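Local structure of trans-4-hydroxy-L-proline dehydratase (Clostridioides difficile 70-100-2010, 6VXC) at residues A22-R33 against V386-Q394; S82-V90 against R326-K337. The protein catalyses the radical-based dehydration of trans-4-hydroxy-L-proline to (S)-1-pyrroline-5-carboxylate, a step in the anaerobic breakdown of hydroxyproline. All blocks are in the same frame, centred on the assembly; numbering follows the deposited sequence.

Contact 1: residues A22-R33 against V386-Q394; sequences ARGTFERTKKLR and VMDEMKLIQ
The guanidinium of R33 lies edge-on to the end of helix 378-390, with M390 O close to its plane. R33 NE donates to M390 O over 2.7 Å and R33 NH2 reaches the same oxygen at 3.0 Å; both lie in the carbonyl plane, so this is a side-on grip of one acceptor by two nitrogens. R33 NH2 turns also to K391 O, 3.2 Å away, which it meets from 61° out of that carbonyl's plane. R23 CD covers one face of the R33 guanidinium, offset toward the rim, and L392 CD2 the other, 3.7 Å from R33 NE. R23 meets the same helix end differently: K391 CD lies over one face of its guanidinium, and E389 O and a water lie at the edge. R23 NH1 donates to E389 O at 2.9 Å, approaching from above the carbonyl plane. E389 extends CG away from the backbone N (chi1 177°) and then bends at chi2, which returns OE2 to G24 N, 3.0 Å away, on the anti side of the carboxylate. A second water joins E389 OE1 to T25 OG1, whose protein partner is E332. Beside the R33 side chain, M390 CE touches R33 CB at 3.9 Å. K391, with positive phi, is the first residue to leave the helix, and the carbonyls of E389, M390 and K391 lie at this C-terminal end. Two arginines are therefore bonded to the end where the helix dipole is negative, an arrangement that would be expected to favour their positive charge.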
loop_
_atom_site.group_PDB
_atom_site.type_symbol
_atom_site.label_atom_id
_atom_site.label_comp_id
_atom_site.label_asym_id
_atom_site.label_seq_id
_atom_site.Cartn_x
_atom_site.Cartn_y
_atom_site.Cartn_z
ATOM N N ALA A 22 -23.888 -11.807 -15.477
ATOM C CA ALA A 22 -23.200 -10.666 -14.965
ATOM C C ALA A 22 -22.750 -10.997 -13.557
ATOM O O ALA A 22 -23.435 -11.674 -12.860
ATOM C CB ALA A 22 -24.155 -9.513 -14.953
ATOM N N ARG A 23 -21.617 -10.467 -13.155
ATOM C CA ARG A 23 -21.096 -10.714 -11.835
ATOM C C ARG A 23 -21.891 -9.976 -10.770
ATOM O O ARG A 23 -22.329 -8.906 -10.970
ATOM C CB ARG A 23 -19.597 -10.463 -11.769
ATOM C CG ARG A 23 -18.771 -11.512 -12.442
ATOM C CD ARG A 23 -17.274 -11.247 -12.352
ATOM N NE ARG A 23 -16.509 -12.317 -12.938
ATOM C CZ ARG A 23 -16.218 -13.448 -12.351
ATOM N NH1 ARG A 23 -16.605 -13.697 -11.141
ATOM N NH2 ARG A 23 -15.545 -14.338 -12.999
ATOM N N GLY A 24 -22.011 -10.599 -9.619
ATOM C CA GLY A 24 -22.856 -10.098 -8.540
ATOM C C GLY A 24 -23.841 -11.211 -8.238
ATOM O O GLY A 24 -24.388 -11.843 -9.136
ATOM N N THR A 25 -24.021 -11.501 -6.950
ATOM C CA THR A 25 -24.898 -12.601 -6.553
ATOM C C THR A 25 -26.369 -12.231 -6.697
ATOM O O THR A 25 -27.199 -13.100 -6.969
ATOM C CB THR A 25 -24.581 -13.010 -5.109
ATOM O OG1 THR A 25 -23.205 -13.378 -5.014
ATOM C CG2 THR A 25 -25.434 -14.191 -4.649
ATOM N N PHE A 26 -26.703 -10.952 -6.582
ATOM C CA PHE A 26 -28.079 -10.499 -6.628
ATOM C C PHE A 26 -28.245 -9.443 -7.706
ATOM O O PHE A 26 -27.278 -8.812 -8.148
ATOM C CB PHE A 26 -28.518 -9.970 -5.258
ATOM C CG PHE A 26 -28.213 -10.921 -4.159
ATOM C CD1 PHE A 26 -29.075 -11.978 -3.889
ATOM C CD2 PHE A 26 -27.034 -10.817 -3.442
ATOM C CE1 PHE A 26 -28.791 -12.888 -2.893
ATOM C CE2 PHE A 26 -26.738 -11.718 -2.439
ATOM C CZ PHE A 26 -27.624 -12.763 -2.163
ATOM N N GLU A 27 -29.496 -9.271 -8.132
ATOM C CA GLU A 27 -29.773 -8.263 -9.143
ATOM C C GLU A 27 -29.266 -6.895 -8.704
ATOM O O GLU A 27 -28.688 -6.155 -9.507
ATOM C CB GLU A 27 -31.279 -8.192 -9.412
ATOM C CG GLU A 27 -31.873 -9.426 -10.050
ATOM C CD GLU A 27 -31.254 -9.724 -11.403
ATOM O OE1 GLU A 27 -31.319 -8.849 -12.293
ATOM O OE2 GLU A 27 -30.676 -10.818 -11.572
ATOM N N ARG A 28 -29.437 -6.554 -7.430
ATOM C CA ARG A 28 -28.935 -5.271 -6.939
ATOM C C ARG A 28 -27.436 -5.122 -7.181
ATOM O O ARG A 28 -26.989 -4.135 -7.776
ATOM C CB ARG A 28 -29.246 -5.115 -5.450
ATOM C CG ARG A 28 -28.746 -3.798 -4.842
ATOM C CD ARG A 28 -28.699 -3.880 -3.321
ATOM N NE ARG A 28 -29.990 -4.213 -2.721
ATOM C CZ ARG A 28 -31.007 -3.368 -2.576
ATOM N NH1 ARG A 28 -32.138 -3.792 -2.019
ATOM N NH2 ARG A 28 -30.903 -2.106 -2.968
ATOM N N THR A 29 -26.646 -6.109 -6.746
ATOM C CA THR A 29 -25.198 -5.955 -6.782
ATOM C C THR A 29 -24.645 -6.127 -8.191
ATOM O O THR A 29 -23.613 -5.538 -8.516
ATOM C CB THR A 29 -24.541 -6.926 -5.792
ATOM O OG1 THR A 29 -24.889 -8.273 -6.116
ATOM C CG2 THR A 29 -24.989 -6.620 -4.360
ATOM N N LYS A 30 -25.344 -6.865 -9.055
ATOM C CA LYS A 30 -24.985 -6.888 -10.472
ATOM C C LYS A 30 -25.055 -5.491 -11.081
ATOM O O LYS A 30 -24.180 -5.099 -11.859
ATOM C CB LYS A 30 -25.916 -7.826 -11.240
ATOM C CG LYS A 30 -25.862 -9.293 -10.867
ATOM C CD LYS A 30 -26.980 -10.038 -11.589
ATOM C CE LYS A 30 -27.079 -11.506 -11.191
ATOM N NZ LYS A 30 -25.916 -12.317 -11.565
ATOM N N LYS A 31 -26.115 -4.748 -10.762
ATOM C CA LYS A 31 -26.305 -3.385 -11.254
ATOM C C LYS A 31 -25.263 -2.430 -10.677
ATOM O O LYS A 31 -24.699 -1.597 -11.400
ATOM C CB LYS A 31 -27.723 -2.916 -10.898
ATOM C CG LYS A 31 -28.007 -1.433 -11.165
ATOM C CD LYS A 31 -29.488 -1.058 -10.950
ATOM C CE LYS A 31 -29.932 -1.248 -9.502
ATOM N NZ LYS A 31 -31.358 -0.827 -9.274
ATOM N N LEU A 32 -25.025 -2.514 -9.368
ATOM C CA LEU A 32 -24.014 -1.668 -8.745
ATOM C C LEU A 32 -22.631 -1.953 -9.316
ATOM O O LEU A 32 -21.849 -1.027 -9.548
ATOM C CB LEU A 32 -24.032 -1.848 -7.227
ATOM C CG LEU A 32 -25.223 -1.240 -6.460
ATOM C CD1 LEU A 32 -25.310 -1.761 -5.023
ATOM C CD2 LEU A 32 -25.163 0.290 -6.473
ATOM N N ARG A 33 -22.317 -3.227 -9.580
ATOM C CA ARG A 33 -21.007 -3.547 -10.139
ATOM C C ARG A 33 -20.853 -2.982 -11.544
ATOM O O ARG A 33 -19.787 -2.459 -11.893
ATOM C CB ARG A 33 -20.775 -5.062 -10.151
ATOM C CG ARG A 33 -19.367 -5.470 -10.600
ATOM C CD ARG A 33 -19.245 -6.962 -10.845
ATOM N NE ARG A 33 -17.852 -7.360 -11.050
ATOM C CZ ARG A 33 -17.208 -7.278 -12.211
ATOM N NH1 ARG A 33 -17.830 -6.807 -13.286
ATOM N NH2 ARG A 33 -15.934 -7.665 -12.294
ATOM N N VAL A 386 -17.751 -13.440 -1.700
ATOM C CA VAL A 386 -17.980 -12.184 -2.416
ATOM C C VAL A 386 -16.751 -11.792 -3.246
ATOM O O VAL A 386 -16.894 -11.275 -4.362
ATOM C CB VAL A 386 -18.446 -11.029 -1.493
ATOM C CG1 VAL A 386 -18.840 -11.480 -0.091
ATOM C CG2 VAL A 386 -17.492 -9.839 -1.503
ATOM N N MET A 387 -15.530 -12.027 -2.745
ATOM C CA MET A 387 -14.381 -11.644 -3.568
ATOM C C MET A 387 -14.316 -12.500 -4.833
ATOM O O MET A 387 -14.029 -11.987 -5.924
ATOM C CB MET A 387 -13.073 -11.719 -2.767
ATOM C CG MET A 387 -12.561 -13.110 -2.459
ATOM S SD MET A 387 -10.885 -13.151 -1.773
ATOM C CE MET A 387 -9.927 -12.622 -3.203
ATOM N N ASP A 388 -14.653 -13.785 -4.706
ATOM C CA ASP A 388 -14.729 -14.695 -5.846
ATOM C C ASP A 388 -15.762 -14.209 -6.861
ATOM O O ASP A 388 -15.454 -14.009 -8.040
ATOM C CB ASP A 388 -15.080 -16.085 -5.306
ATOM C CG ASP A 388 -14.886 -17.217 -6.297
ATOM O OD1 ASP A 388 -14.258 -17.034 -7.363
ATOM O OD2 ASP A 388 -15.365 -18.330 -5.961
ATOM N N GLU A 389 -16.987 -13.945 -6.400
ATOM C CA GLU A 389 -18.042 -13.511 -7.311
ATOM C C GLU A 389 -17.726 -12.155 -7.942
ATOM O O GLU A 389 -17.850 -11.984 -9.157
ATOM C CB GLU A 389 -19.382 -13.440 -6.576
ATOM C CG GLU A 389 -20.525 -12.917 -7.466
ATOM C CD GLU A 389 -20.906 -13.898 -8.573
ATOM O OE1 GLU A 389 -20.889 -15.115 -8.308
ATOM O OE2 GLU A 389 -21.204 -13.452 -9.696
ATOM N N MET A 390 -17.329 -11.170 -7.132
ATOM C CA MET A 390 -17.232 -9.796 -7.636
ATOM C C MET A 390 -16.051 -9.587 -8.590
ATOM O O MET A 390 -16.150 -8.778 -9.521
ATOM C CB MET A 390 -17.139 -8.816 -6.466
ATOM C CG MET A 390 -18.385 -8.812 -5.557
ATOM S SD MET A 390 -19.954 -8.616 -6.435
ATOM C CE MET A 390 -19.947 -6.869 -6.775
ATOM N N LYS A 391 -14.946 -10.289 -8.382
ATOM C CA LYS A 391 -13.740 -10.169 -9.199
ATOM C C LYS A 391 -13.384 -8.696 -9.472
ATOM O O LYS A 391 -13.229 -8.258 -10.610
ATOM C CB LYS A 391 -13.896 -10.961 -10.499
ATOM C CG LYS A 391 -12.566 -11.234 -11.221
ATOM C CD LYS A 391 -12.721 -12.028 -12.530
ATOM C CE LYS A 391 -11.365 -12.189 -13.218
ATOM N NZ LYS A 391 -11.368 -13.131 -14.380
ATOM N N LEU A 392 -13.230 -7.939 -8.380
ATOM C CA LEU A 392 -12.843 -6.529 -8.426
ATOM C C LEU A 392 -11.445 -6.350 -7.847
ATOM O O LEU A 392 -11.093 -6.980 -6.844
ATOM C CB LEU A 392 -13.834 -5.661 -7.647
ATOM C CG LEU A 392 -15.287 -5.652 -8.156
ATOM C CD1 LEU A 392 -16.193 -4.930 -7.162
ATOM C CD2 LEU A 392 -15.415 -5.063 -9.576
ATOM N N ILE A 393 -10.638 -5.496 -8.484
ATOM C CA ILE A 393 -9.261 -5.320 -8.017
ATOM C C ILE A 393 -9.155 -4.417 -6.798
ATOM O O ILE A 393 -8.093 -4.377 -6.165
ATOM C CB ILE A 393 -8.335 -4.802 -9.140
ATOM C CG1 ILE A 393 -8.812 -3.465 -9.704
ATOM C CG2 ILE A 393 -8.174 -5.846 -10.230
ATOM C CD1 ILE A 393 -7.894 -2.931 -10.803
ATOM N N GLN A 394 -10.226 -3.724 -6.441
ATOM C CA GLN A 394 -10.354 -3.085 -5.134
ATOM C C GLN A 394 -11.624 -3.622 -4.491
ATOM O O GLN A 394 -12.620 -3.769 -5.176
ATOM C CB GLN A 394 -10.454 -1.569 -5.247
ATOM C CG GLN A 394 -9.264 -0.862 -5.865
ATOM C CD GLN A 394 -9.181 0.586 -5.381
ATOM O OE1 GLN A 394 -8.586 0.858 -4.339
ATOM N NE2 GLN A 394 -9.765 1.510 -6.132
HETATM O O HOH W 1 -16.579 -16.576 -9.764
HETATM O O HOH W 2 -22.442 -15.674 -6.040
#

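Contact 2: residues S82-V90 against R326-K337; sequences SINDGELIV and RAQELLECLWVK
L88 pushes its branched end between R326, E329 and L330, and here the packing is closest. Its CD1 stands over the centre of the R326 guanidinium, 3.7 Å above the plane, while CD2 lies nearer NH2. L88 CD1 also meets L330 CD2 at 3.8 Å, and L88 CB faces C333 SG. The cationic group is held in place by a salt bridge within the helix, R326 NH1 to E329 OE2 at 3.0 Å; E329 has its stronger partner in R28, through OE1. I89 packs more loosely beside L88, its CD1 4.4 Å from L330 CD2 and its CG1 equally far from C333 CB.

The other end is polar: a buried ion pair with one water beside it. The more open margins of the contact are at R326 and N84, both partly exposed. K337, bent at chi2 and chi3 (both -56°), curls past I89 O, which its CD approaches to 3.6 Å, and delivers NZ to E87 OE2 in a 2.6 Å salt bridge on the syn side of the carboxylate. N84 ND2 reaches E87 OE2 from the opposite face, at 2.8 Å. E87 OE1 accepts the backbone N-H of N84, so the carboxylate ties together the first and last residues of the type II turn N84-E87. A water bonded to E87 OE1 and S82 O makes a weak link to K337 NZ, which has a further salt bridge to E92.

The loop packs on helix 324-339 and also touches helices 27-38 and 276-293. Helix 27-38 sends R28 against L88 and L32 against both E87 and C333, while helix 276-293 contributes H277 and I280 around I89 and W284 beside K337; the loop itself runs on toward strand 99-101.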
loop_
_atom_site.group_PDB
_atom_site.type_symbol
_atom_site.label_atom_id
_atom_site.label_comp_id
_atom_site.label_asym_id
_atom_site.label_seq_id
_atom_site.Cartn_x
_atom_site.Cartn_y
_atom_site.Cartn_z
ATOM N N SER A 82 -24.253 12.252 -2.817
ATOM C CA SER A 82 -24.957 11.482 -3.835
ATOM C C SER A 82 -25.255 10.084 -3.317
ATOM O O SER A 82 -24.501 9.528 -2.514
ATOM C CB SER A 82 -24.164 11.403 -5.138
ATOM O OG SER A 82 -22.937 10.744 -4.931
ATOM N N ILE A 83 -26.375 9.531 -3.781
ATOM C CA ILE A 83 -26.786 8.160 -3.505
ATOM C C ILE A 83 -27.016 7.486 -4.847
ATOM O O ILE A 83 -27.842 7.950 -5.640
ATOM C CB ILE A 83 -28.060 8.105 -2.645
ATOM C CG1 ILE A 83 -27.812 8.774 -1.290
ATOM C CG2 ILE A 83 -28.562 6.665 -2.498
ATOM C CD1 ILE A 83 -28.976 8.693 -0.322
ATOM N N ASN A 84 -26.278 6.423 -5.118
ATOM C CA ASN A 84 -26.382 5.774 -6.413
ATOM C C ASN A 84 -27.547 4.788 -6.424
ATOM O O ASN A 84 -27.959 4.265 -5.388
ATOM C CB ASN A 84 -25.066 5.075 -6.758
ATOM C CG ASN A 84 -23.892 6.043 -6.796
ATOM O OD1 ASN A 84 -23.911 7.034 -7.529
ATOM N ND2 ASN A 84 -22.882 5.783 -5.967
ATOM N N ASP A 85 -28.080 4.546 -7.614
ATOM C CA ASP A 85 -29.267 3.717 -7.752
ATOM C C ASP A 85 -29.006 2.295 -7.262
ATOM O O ASP A 85 -28.134 1.595 -7.783
ATOM C CB ASP A 85 -29.740 3.708 -9.202
ATOM C CG ASP A 85 -31.041 2.960 -9.376
ATOM O OD1 ASP A 85 -32.049 3.396 -8.776
ATOM O OD2 ASP A 85 -31.060 1.946 -10.102
ATOM N N GLY A 86 -29.772 1.869 -6.265
ATOM C CA GLY A 86 -29.676 0.538 -5.723
ATOM C C GLY A 86 -28.776 0.393 -4.518
ATOM O O GLY A 86 -28.722 -0.694 -3.938
ATOM N N GLU A 87 -28.109 1.458 -4.087
ATOM C CA GLU A 87 -27.182 1.333 -2.975
ATOM C C GLU A 87 -27.895 0.961 -1.686
ATOM O O GLU A 87 -29.036 1.353 -1.439
ATOM C CB GLU A 87 -26.394 2.623 -2.778
ATOM C CG GLU A 87 -25.284 2.770 -3.793
ATOM C CD GLU A 87 -24.397 3.967 -3.532
ATOM O OE1 GLU A 87 -24.872 4.965 -2.940
ATOM O OE2 GLU A 87 -23.207 3.892 -3.919
ATOM N N LEU A 88 -27.204 0.172 -0.876
ATOM C CA LEU A 88 -27.512 -0.025 0.529
ATOM C C LEU A 88 -26.504 0.647 1.448
ATOM O O LEU A 88 -26.871 1.056 2.549
ATOM C CB LEU A 88 -27.578 -1.525 0.854
ATOM C CG LEU A 88 -28.707 -2.374 0.239
ATOM C CD1 LEU A 88 -28.540 -3.856 0.557
ATOM C CD2 LEU A 88 -30.070 -1.897 0.727
ATOM N N ILE A 89 -25.249 0.769 1.011
ATOM C CA ILE A 89 -24.199 1.514 1.706
ATOM C C ILE A 89 -23.903 2.762 0.889
ATOM O O ILE A 89 -23.659 2.661 -0.316
ATOM C CB ILE A 89 -22.921 0.665 1.865
ATOM C CG1 ILE A 89 -23.224 -0.631 2.610
ATOM C CG2 ILE A 89 -21.796 1.472 2.569
ATOM C CD1 ILE A 89 -23.758 -0.416 4.007
ATOM N N VAL A 90 -23.862 3.929 1.543
ATOM C CA VAL A 90 -23.743 5.202 0.835
ATOM C C VAL A 90 -22.470 5.930 1.256
ATOM O O VAL A 90 -21.945 5.744 2.363
ATOM C CB VAL A 90 -24.970 6.119 1.060
ATOM C CG1 VAL A 90 -26.258 5.445 0.571
ATOM C CG2 VAL A 90 -25.059 6.521 2.520
ATOM N N ARG A 326 -28.254 -11.775 2.855
ATOM C CA ARG A 326 -28.234 -10.325 3.038
ATOM C C ARG A 326 -26.869 -9.867 3.538
ATOM O O ARG A 326 -26.385 -8.809 3.133
ATOM C CB ARG A 326 -29.342 -9.885 4.001
ATOM C CG ARG A 326 -29.381 -8.368 4.315
ATOM C CD ARG A 326 -29.740 -7.522 3.086
ATOM N NE ARG A 326 -30.415 -6.270 3.440
ATOM C CZ ARG A 326 -31.165 -5.562 2.599
ATOM N NH1 ARG A 326 -31.416 -6.029 1.383
ATOM N NH2 ARG A 326 -31.733 -4.437 3.003
ATOM N N ALA A 327 -26.235 -10.660 4.411
ATOM C CA ALA A 327 -24.862 -10.370 4.832
ATOM C C ALA A 327 -23.903 -10.367 3.651
ATOM O O ALA A 327 -23.004 -9.522 3.579
ATOM C CB ALA A 327 -24.400 -11.366 5.888
ATOM N N GLN A 328 -24.060 -11.319 2.723
ATOM C CA GLN A 328 -23.230 -11.316 1.530
ATOM C C GLN A 328 -23.568 -10.140 0.632
ATOM O O GLN A 328 -22.665 -9.503 0.075
ATOM C CB GLN A 328 -23.394 -12.623 0.757
ATOM C CG GLN A 328 -22.578 -12.641 -0.516
ATOM C CD GLN A 328 -22.501 -14.027 -1.160
ATOM O OE1 GLN A 328 -22.942 -15.031 -0.580
ATOM N NE2 GLN A 328 -21.922 -14.089 -2.350
ATOM N N GLU A 329 -24.864 -9.834 0.490
ATOM C CA GLU A 329 -25.288 -8.723 -0.352
ATOM C C GLU A 329 -24.686 -7.407 0.144
ATOM O O GLU A 329 -24.234 -6.578 -0.654
ATOM C CB GLU A 329 -26.820 -8.646 -0.397
ATOM C CG GLU A 329 -27.362 -7.490 -1.253
ATOM C CD GLU A 329 -28.895 -7.415 -1.288
ATOM O OE1 GLU A 329 -29.449 -6.979 -2.308
ATOM O OE2 GLU A 329 -29.536 -7.754 -0.284
ATOM N N LEU A 330 -24.672 -7.205 1.459
ATOM C CA LEU A 330 -24.112 -5.975 2.010
ATOM C C LEU A 330 -22.612 -5.886 1.741
ATOM O O LEU A 330 -22.097 -4.807 1.446
ATOM C CB LEU A 330 -24.413 -5.878 3.506
ATOM C CG LEU A 330 -25.869 -5.532 3.813
ATOM C CD1 LEU A 330 -26.231 -5.819 5.262
ATOM C CD2 LEU A 330 -26.144 -4.077 3.472
ATOM N N LEU A 331 -21.900 -7.010 1.830
ATOM C CA LEU A 331 -20.471 -7.003 1.541
ATOM C C LEU A 331 -20.188 -6.808 0.059
ATOM O O LEU A 331 -19.192 -6.175 -0.295
ATOM C CB LEU A 331 -19.818 -8.292 2.040
ATOM C CG LEU A 331 -19.635 -8.316 3.553
ATOM C CD1 LEU A 331 -19.116 -9.645 4.024
ATOM C CD2 LEU A 331 -18.700 -7.178 3.985
ATOM N N GLU A 332 -21.034 -7.344 -0.822
ATOM C CA GLU A 332 -20.868 -7.053 -2.242
ATOM C C GLU A 332 -21.068 -5.572 -2.507
ATOM O O GLU A 332 -20.352 -4.977 -3.316
ATOM C CB GLU A 332 -21.823 -7.909 -3.089
ATOM C CG GLU A 332 -21.356 -9.372 -3.161
ATOM C CD GLU A 332 -22.217 -10.315 -4.021
ATOM O OE1 GLU A 332 -23.163 -9.863 -4.710
ATOM O OE2 GLU A 332 -21.919 -11.533 -3.990
ATOM N N CYS A 333 -22.011 -4.952 -1.801
ATOM C CA CYS A 333 -22.154 -3.504 -1.886
ATOM C C CYS A 333 -20.883 -2.802 -1.430
ATOM O O CYS A 333 -20.402 -1.884 -2.099
ATOM C CB CYS A 333 -23.356 -3.036 -1.055
ATOM S SG CYS A 333 -24.988 -3.438 -1.722
ATOM N N LEU A 334 -20.336 -3.214 -0.282
ATOM C CA LEU A 334 -19.081 -2.659 0.221
ATOM C C LEU A 334 -17.954 -2.789 -0.801
ATOM O O LEU A 334 -17.205 -1.834 -1.040
ATOM C CB LEU A 334 -18.691 -3.348 1.528
ATOM C CG LEU A 334 -17.421 -2.757 2.164
ATOM C CD1 LEU A 334 -17.581 -1.247 2.387
ATOM C CD2 LEU A 334 -17.073 -3.455 3.461
ATOM N N TRP A 335 -17.806 -3.980 -1.393
ATOM C CA TRP A 335 -16.763 -4.200 -2.392
ATOM C C TRP A 335 -16.861 -3.179 -3.515
ATOM O O TRP A 335 -15.854 -2.580 -3.922
ATOM C CB TRP A 335 -16.863 -5.627 -2.950
ATOM C CG TRP A 335 -15.782 -6.557 -2.445
ATOM C CD1 TRP A 335 -14.917 -7.272 -3.195
ATOM C CD2 TRP A 335 -15.442 -6.827 -1.077
ATOM N NE1 TRP A 335 -14.059 -7.982 -2.395
ATOM C CE2 TRP A 335 -14.362 -7.730 -1.089
ATOM C CE3 TRP A 335 -15.959 -6.412 0.153
ATOM C CZ2 TRP A 335 -13.785 -8.224 0.076
ATOM C CZ3 TRP A 335 -15.375 -6.896 1.320
ATOM C CH2 TRP A 335 -14.306 -7.795 1.272
ATOM N N VAL A 336 -18.079 -2.950 -4.014
ATOM C CA VAL A 336 -18.265 -1.977 -5.080
ATOM C C VAL A 336 -17.865 -0.581 -4.606
ATOM O O VAL A 336 -17.281 0.196 -5.367
ATOM C CB VAL A 336 -19.721 -2.006 -5.588
ATOM C CG1 VAL A 336 -19.974 -0.823 -6.501
ATOM C CG2 VAL A 336 -20.035 -3.340 -6.288
ATOM N N LYS A 337 -18.175 -0.235 -3.351
ATOM C CA LYS A 337 -17.811 1.094 -2.851
ATOM C C LYS A 337 -16.302 1.314 -2.901
ATOM O O LYS A 337 -15.835 2.373 -3.335
ATOM C CB LYS A 337 -18.331 1.324 -1.435
ATOM C CG LYS A 337 -19.841 1.268 -1.279
ATOM C CD LYS A 337 -20.575 2.265 -2.205
ATOM C CE LYS A 337 -20.153 3.703 -2.039
ATOM N NZ LYS A 337 -20.895 4.656 -2.946
HETATM O O HOH W 3 -23.056 6.989 -2.264
#

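Both contacts lie about 24 Å from the centre of the chain and away from the annotated sites, their centres 10 Å apart. Contact 2 is the buried one, with apolar packing beside an ion pair; contact 1 is only partly buried, and arginine-to-carbonyl bonds carry much of it. Helix 27-38, which belongs to contact 1, packs on helix 324-339, which belongs to contact 2: T29 OG1 probably bonds to E332 OE1 at 2.7 Å, alongside T25 on the other carboxylate oxygen. L32 packs against D85 O, and a K31-D85 salt bridge adds a charged tie. Helix 27-38 thereby joins the end of helix 378-390 to the loop at 82-90.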